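Local structure of phospholipase C-beta (PLC-beta) (Sepia officinalis, 3QR0) at residues N311-M316 with R746-R751; A717-I722 with R734-D739. The protein is a multidomain phospholipase C of the beta class, combining PH, EF-hand-like, X, Y and C2 regions in a single calcium-binding chain. One frame throughout, in Å; residues are numbered along the deposited sequence.

Contact 1: N311-M316 with R746-R751; sequences NNLTPM and RHVPLR. With GOL (glycerol), chain D.
Asn311 OD1 is gripped twice, by glycerol O1 at 2.9 Å and by Gln258 NE2. Arg746 NH1 lies 3.0 Å from the same OD1, at an angle too poor for a bond: OD1 sits above one face of the guanidinium, near the rim. The Asn311 side chain, its CG anti to the backbone N, lays its amide within 15° of parallel to that guanidinium. NH1 bonds weakly to Asn311 O, 3.0 Å away, with a bent N-H...O angle of 146°, and a water lies 2.7 Å from Asn311 O. That water can also donate to His747 O, and a second water, which accepts from Leu313 N, can do the same, so solvent probably helps join the two backbones. At the guanidinium edge, Arg746 NH2 makes a nearly straight 2.9 Å bond to glycerol O2, while NE is held by Pro743 O. In this crystal these partners probably limit the rotation of the guanidinium, although the glycerol probably comes from the crystallisation liquor.

Leu313 supplies the apolar part. With CG in the crowded position between N and the carbonyl carbon (chi1 82°), it brings CD2 up against the strand, 3.8 Å from Val748 CG1 and closer still, at 3.6 Å, to His747 O. Asn312 OD1 accepts from Thr314 N at 2.9 Å, on a lone pair: an Asx turn that shapes the loop, with ND2 tied back to Glu309.

This loop of the EF-hand-like region, between helices 299-307 and 316-319, therefore docks on the C2 outer strand 746-751. His747 ND1 reaches back to Leu306 O of helix 299-307, and Leu313 also rests on Met736 of strand 730-737.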
loop_
_atom_site.group_PDB
_atom_site.type_symbol
_atom_site.label_atom_id
_atom_site.label_comp_id
_atom_site.label_asym_id
_atom_site.label_seq_id
_atom_site.Cartn_x
_atom_site.Cartn_y
_atom_site.Cartn_z
ATOM N N ASN A 311 1.222 -14.632 -15.712
ATOM C CA ASN A 311 0.317 -15.132 -14.678
ATOM C C ASN A 311 0.262 -14.262 -13.420
ATOM O O ASN A 311 -0.218 -14.711 -12.381
ATOM C CB ASN A 311 0.693 -16.567 -14.282
ATOM C CG ASN A 311 -0.469 -17.309 -13.626
ATOM O OD1 ASN A 311 -1.600 -17.234 -14.101
ATOM N ND2 ASN A 311 -0.195 -18.005 -12.522
ATOM N N ASN A 312 0.730 -13.019 -13.518
ATOM C CA ASN A 312 0.665 -12.074 -12.396
ATOM C C ASN A 312 -0.777 -11.924 -11.903
ATOM O O ASN A 312 -1.699 -11.692 -12.695
ATOM C CB ASN A 312 1.251 -10.709 -12.808
ATOM C CG ASN A 312 1.622 -9.826 -11.608
ATOM O OD1 ASN A 312 0.849 -9.676 -10.670
ATOM N ND2 ASN A 312 2.800 -9.223 -11.658
ATOM N N LEU A 313 -0.969 -12.074 -10.596
ATOM C CA LEU A 313 -2.303 -11.974 -10.005
ATOM C C LEU A 313 -2.874 -10.553 -10.088
ATOM O O LEU A 313 -4.085 -10.373 -10.118
ATOM C CB LEU A 313 -2.290 -12.463 -8.549
ATOM C CG LEU A 313 -1.822 -11.485 -7.468
ATOM C CD1 LEU A 313 -2.929 -10.492 -7.099
ATOM C CD2 LEU A 313 -1.374 -12.242 -6.234
ATOM N N THR A 314 -1.999 -9.551 -10.136
ATOM C CA THR A 314 -2.427 -8.153 -10.130
ATOM C C THR A 314 -3.079 -7.750 -11.460
ATOM O O THR A 314 -2.457 -7.895 -12.513
ATOM C CB THR A 314 -1.236 -7.216 -9.855
ATOM O OG1 THR A 314 -0.626 -7.576 -8.608
ATOM C CG2 THR A 314 -1.690 -5.755 -9.803
ATOM N N PRO A 315 -4.339 -7.264 -11.415
ATOM C CA PRO A 315 -5.004 -6.760 -12.626
ATOM C C PRO A 315 -4.414 -5.416 -13.039
ATOM O O PRO A 315 -4.618 -4.406 -12.360
ATOM C CB PRO A 315 -6.471 -6.628 -12.211
ATOM C CG PRO A 315 -6.458 -6.551 -10.721
ATOM C CD PRO A 315 -5.226 -7.234 -10.236
ATOM N N MET A 316 -3.676 -5.419 -14.140
ATOM C CA MET A 316 -2.905 -4.244 -14.543
ATOM C C MET A 316 -3.787 -3.034 -14.863
ATOM O O MET A 316 -3.402 -1.907 -14.566
ATOM C CB MET A 316 -1.976 -4.582 -15.718
ATOM C CG MET A 316 -0.820 -5.498 -15.321
ATOM S SD MET A 316 0.299 -4.732 -14.110
ATOM C CE MET A 316 1.002 -6.178 -13.306
ATOM N N ARG A 746 -2.382 -19.330 -8.741
ATOM C CA ARG A 746 -1.649 -18.074 -8.640
ATOM C C ARG A 746 -0.562 -18.154 -7.590
ATOM O O ARG A 746 -0.786 -18.680 -6.502
ATOM C CB ARG A 746 -2.603 -16.933 -8.263
ATOM C CG ARG A 746 -3.708 -16.666 -9.260
ATOM C CD ARG A 746 -3.212 -16.022 -10.554
ATOM N NE ARG A 746 -4.274 -16.019 -11.554
ATOM C CZ ARG A 746 -4.205 -15.456 -12.755
ATOM N NH1 ARG A 746 -3.113 -14.809 -13.143
ATOM N NH2 ARG A 746 -5.248 -15.536 -13.573
ATOM N N HIS A 747 0.619 -17.634 -7.918
ATOM C CA HIS A 747 1.580 -17.262 -6.888
ATOM C C HIS A 747 1.183 -15.903 -6.346
ATOM O O HIS A 747 0.771 -15.014 -7.094
ATOM C CB HIS A 747 3.009 -17.229 -7.425
ATOM C CG HIS A 747 3.555 -18.584 -7.738
ATOM N ND1 HIS A 747 3.347 -19.202 -8.952
ATOM C CD2 HIS A 747 4.279 -19.449 -6.990
ATOM C CE1 HIS A 747 3.929 -20.388 -8.942
ATOM N NE2 HIS A 747 4.502 -20.562 -7.766
ATOM N N VAL A 748 1.317 -15.749 -5.035
ATOM C CA VAL A 748 0.894 -14.551 -4.334
ATOM C C VAL A 748 2.083 -14.011 -3.541
ATOM O O VAL A 748 2.264 -14.374 -2.379
ATOM C CB VAL A 748 -0.282 -14.874 -3.377
ATOM C CG1 VAL A 748 -0.831 -13.600 -2.742
ATOM C CG2 VAL A 748 -1.383 -15.619 -4.116
ATOM N N PRO A 749 2.929 -13.175 -4.180
ATOM C CA PRO A 749 4.022 -12.557 -3.430
ATOM C C PRO A 749 3.496 -11.796 -2.222
ATOM O O PRO A 749 2.531 -11.032 -2.332
ATOM C CB PRO A 749 4.665 -11.611 -4.451
ATOM C CG PRO A 749 4.349 -12.241 -5.779
ATOM C CD PRO A 749 2.984 -12.835 -5.614
ATOM N N LEU A 750 4.113 -12.029 -1.073
ATOM C CA LEU A 750 3.652 -11.438 0.176
ATOM C C LEU A 750 4.204 -10.033 0.413
ATOM O O LEU A 750 5.290 -9.681 -0.053
ATOM C CB LEU A 750 4.024 -12.342 1.347
ATOM C CG LEU A 750 3.376 -13.723 1.335
ATOM C CD1 LEU A 750 3.945 -14.583 2.472
ATOM C CD2 LEU A 750 1.858 -13.606 1.457
ATOM N N ARG A 751 3.431 -9.250 1.157
ATOM C CA ARG A 751 3.754 -7.878 1.511
ATOM C C ARG A 751 3.867 -7.743 3.020
ATOM O O ARG A 751 3.261 -8.523 3.774
ATOM C CB ARG A 751 2.642 -6.950 1.027
ATOM C CG ARG A 751 2.346 -7.070 -0.450
ATOM C CD ARG A 751 3.425 -6.403 -1.254
ATOM N NE ARG A 751 3.224 -6.541 -2.695
ATOM C CZ ARG A 751 2.293 -5.904 -3.402
ATOM N NH1 ARG A 751 1.425 -5.083 -2.822
ATOM N NH2 ARG A 751 2.224 -6.101 -4.711
HETATM C C1 GOL D . -3.324 -15.419 -17.275
HETATM O O1 GOL D . -3.342 -16.362 -16.222
HETATM C C2 GOL D . -3.724 -14.047 -16.736
HETATM O O2 GOL D . -5.005 -14.140 -16.156
HETATM C C3 GOL D . -3.738 -13.006 -17.852
HETATM O O3 GOL D . -3.958 -11.721 -17.310
HETATM O O HOH W 1 0.714 -15.749 -10.046
HETATM O O HOH W 2 1.407 -12.546 -8.824
#

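Contact 2: A717-I722 with R734-D739; sequences AVVRII and RVMPLD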
loop_
_atom_site.group_PDB
_atom_site.type_symbol
_atom_site.label_atom_id
_atom_site.label_comp_id
_atom_site.label_asym_id
_atom_site.label_seq_id
_atom_site.Cartn_x
_atom_site.Cartn_y
_atom_site.Cartn_z
ATOM N N ALA A 717 -15.776 -5.590 -1.352
ATOM C CA ALA A 717 -15.065 -6.585 -0.558
ATOM C C ALA A 717 -13.636 -6.820 -1.019
ATOM O O ALA A 717 -13.299 -6.628 -2.194
ATOM C CB ALA A 717 -15.830 -7.902 -0.571
ATOM N N VAL A 718 -12.806 -7.258 -0.077
ATOM C CA VAL A 718 -11.477 -7.755 -0.377
ATOM C C VAL A 718 -11.281 -9.101 0.300
ATOM O O VAL A 718 -11.865 -9.363 1.359
ATOM C CB VAL A 718 -10.388 -6.772 0.089
ATOM C CG1 VAL A 718 -10.620 -5.408 -0.529
ATOM C CG2 VAL A 718 -10.343 -6.674 1.622
ATOM N N VAL A 719 -10.483 -9.957 -0.327
ATOM C CA VAL A 719 -10.017 -11.183 0.294
ATOM C C VAL A 719 -8.559 -10.969 0.670
ATOM O O VAL A 719 -7.819 -10.252 -0.031
ATOM C CB VAL A 719 -10.217 -12.420 -0.628
ATOM C CG1 VAL A 719 -9.373 -12.313 -1.901
ATOM C CG2 VAL A 719 -9.904 -13.700 0.126
ATOM N N ARG A 720 -8.158 -11.546 1.800
ATOM C CA ARG A 720 -6.837 -11.308 2.345
ATOM C C ARG A 720 -6.190 -12.600 2.807
ATOM O O ARG A 720 -6.794 -13.359 3.566
ATOM C CB ARG A 720 -6.927 -10.342 3.524
ATOM C CG ARG A 720 -5.584 -9.938 4.073
ATOM C CD ARG A 720 -5.723 -8.858 5.114
ATOM N NE ARG A 720 -4.448 -8.594 5.771
ATOM C CZ ARG A 720 -4.253 -8.540 7.087
ATOM N NH1 ARG A 720 -5.249 -8.734 7.948
ATOM N NH2 ARG A 720 -3.038 -8.293 7.547
ATOM N N ILE A 721 -4.959 -12.829 2.352
ATOM C CA ILE A 721 -4.133 -13.947 2.811
ATOM C C ILE A 721 -3.135 -13.433 3.845
ATOM O O ILE A 721 -2.427 -12.463 3.583
ATOM C CB ILE A 721 -3.374 -14.601 1.629
ATOM C CG1 ILE A 721 -4.352 -15.324 0.697
ATOM C CG2 ILE A 721 -2.322 -15.591 2.135
ATOM C CD1 ILE A 721 -3.689 -15.926 -0.562
ATOM N N ILE A 722 -3.088 -14.071 5.014
ATOM C CA ILE A 722 -2.147 -13.702 6.072
ATOM C C ILE A 722 -1.313 -14.921 6.455
ATOM O O ILE A 722 -1.854 -15.982 6.754
ATOM C CB ILE A 722 -2.857 -13.162 7.344
ATOM C CG1 ILE A 722 -3.877 -12.068 7.002
ATOM C CG2 ILE A 722 -1.817 -12.610 8.323
ATOM C CD1 ILE A 722 -5.285 -12.574 6.747
ATOM N N ARG A 734 -1.331 -10.425 1.820
ATOM C CA ARG A 734 -1.686 -9.863 0.523
ATOM C C ARG A 734 -3.186 -9.599 0.465
ATOM O O ARG A 734 -3.981 -10.491 0.753
ATOM C CB ARG A 734 -1.261 -10.806 -0.607
ATOM C CG ARG A 734 -1.378 -10.212 -2.009
ATOM C CD ARG A 734 -0.405 -9.065 -2.229
ATOM N NE ARG A 734 -0.559 -8.497 -3.569
ATOM C CZ ARG A 734 0.165 -8.832 -4.635
ATOM N NH1 ARG A 734 1.148 -9.730 -4.552
ATOM N NH2 ARG A 734 -0.089 -8.246 -5.800
ATOM N N VAL A 735 -3.556 -8.369 0.100
ATOM C CA VAL A 735 -4.949 -7.970 -0.048
ATOM C C VAL A 735 -5.316 -8.005 -1.531
ATOM O O VAL A 735 -4.612 -7.430 -2.363
ATOM C CB VAL A 735 -5.183 -6.554 0.529
ATOM C CG1 VAL A 735 -6.592 -6.059 0.224
ATOM C CG2 VAL A 735 -4.948 -6.550 2.035
ATOM N N MET A 736 -6.408 -8.695 -1.850
ATOM C CA MET A 736 -6.874 -8.846 -3.219
ATOM C C MET A 736 -8.336 -8.393 -3.310
ATOM O O MET A 736 -9.236 -9.128 -2.922
ATOM C CB MET A 736 -6.748 -10.307 -3.649
ATOM C CG MET A 736 -5.306 -10.785 -3.790
ATOM S SD MET A 736 -5.204 -12.561 -4.091
ATOM C CE MET A 736 -5.585 -13.190 -2.460
ATOM N N PRO A 737 -8.576 -7.166 -3.803
ATOM C CA PRO A 737 -9.957 -6.710 -3.989
ATOM C C PRO A 737 -10.697 -7.619 -4.964
ATOM O O PRO A 737 -10.107 -8.049 -5.953
ATOM C CB PRO A 737 -9.782 -5.307 -4.577
ATOM C CG PRO A 737 -8.416 -4.889 -4.155
ATOM C CD PRO A 737 -7.607 -6.135 -4.207
ATOM N N LEU A 738 -11.962 -7.924 -4.683
ATOM C CA LEU A 738 -12.732 -8.838 -5.534
ATOM C C LEU A 738 -13.101 -8.191 -6.865
ATOM O O LEU A 738 -13.366 -8.893 -7.836
ATOM C CB LEU A 738 -13.998 -9.335 -4.838
ATOM C CG LEU A 738 -13.852 -10.062 -3.501
ATOM C CD1 LEU A 738 -15.159 -10.779 -3.176
ATOM C CD2 LEU A 738 -12.677 -11.036 -3.498
ATOM N N ASP A 739 -13.133 -6.860 -6.894
ATOM C CA ASP A 739 -13.227 -6.115 -8.149
ATOM C C ASP A 739 -11.929 -6.357 -8.928
ATOM O O ASP A 739 -10.884 -5.817 -8.586
ATOM C CB ASP A 739 -13.429 -4.619 -7.858
ATOM C CG ASP A 739 -13.556 -3.767 -9.122
ATOM O OD1 ASP A 739 -13.461 -2.521 -8.997
ATOM O OD2 ASP A 739 -13.749 -4.318 -10.229
HETATM O O HOH W 3 -13.494 -5.107 -4.435
#
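Val719 CG1, turned into the crowded position between N and the carbonyl carbon (chi1 64°), sits 3.7 Å from Met736 CB and close to Leu738 CD2. Met736 runs beside Val719, then bends at its thioether so that CE ends 3.8 Å from Ile721 CD1. On the reverse face, Val718 CB meets Val735 CG1 and Val718 CG1 lies against the Pro737 ring, while the extended stem of Arg720 crosses Val735 CG2.

Between these two faces the antiparallel backbones are joined by paired bonds at Val719-Met736 and Ile721-Arg734; the shortest runs from Met736 N to Val719 O at 2.8 Å, nearly along the C=O axis. Past Pro737, Leu738 N adds an almost straight 3.1 Å bond to Ala717 O, and a water bridges that oxygen to Asp739 N. At the polar edge, Ile722 CG1 covers the centre of one face of the Arg720 guanidinium, whose NE goes to His733 and NH1 to Tyr676 and a glycerol.

Strands 718-725 and 730-737 form a hairpin of the C2 beta sandwich: Val719, Ile721 and Leu738 pack inward on strand 650-660 of the other sheet, whereas Val718 and Val735 meet Val613 of helix 605-613.

Contacts 1 and 2 have centres 11 Å apart and meet at Arg734. Its NH1 lies 2.9 Å from Pro749 O, probably a hydrogen bond, and Val748 CG1 packs 3.5 Å from its CG. Arg751 NH2 comes within 3.3 Å of Arg734 NH2, a close approach of like charges probably eased by the salt bridge from Arg751 to Glu615. Strand 730-737 is followed in the chain by strand 746-751 on the other sheet, so contact 2 builds one edge of the C2 sandwich and contact 1 covers the neighbouring edge with the EF-hand-like loop. The calcium ion, held by Asn339, Glu368, Asp370 and Glu417, takes no ligand from either contact.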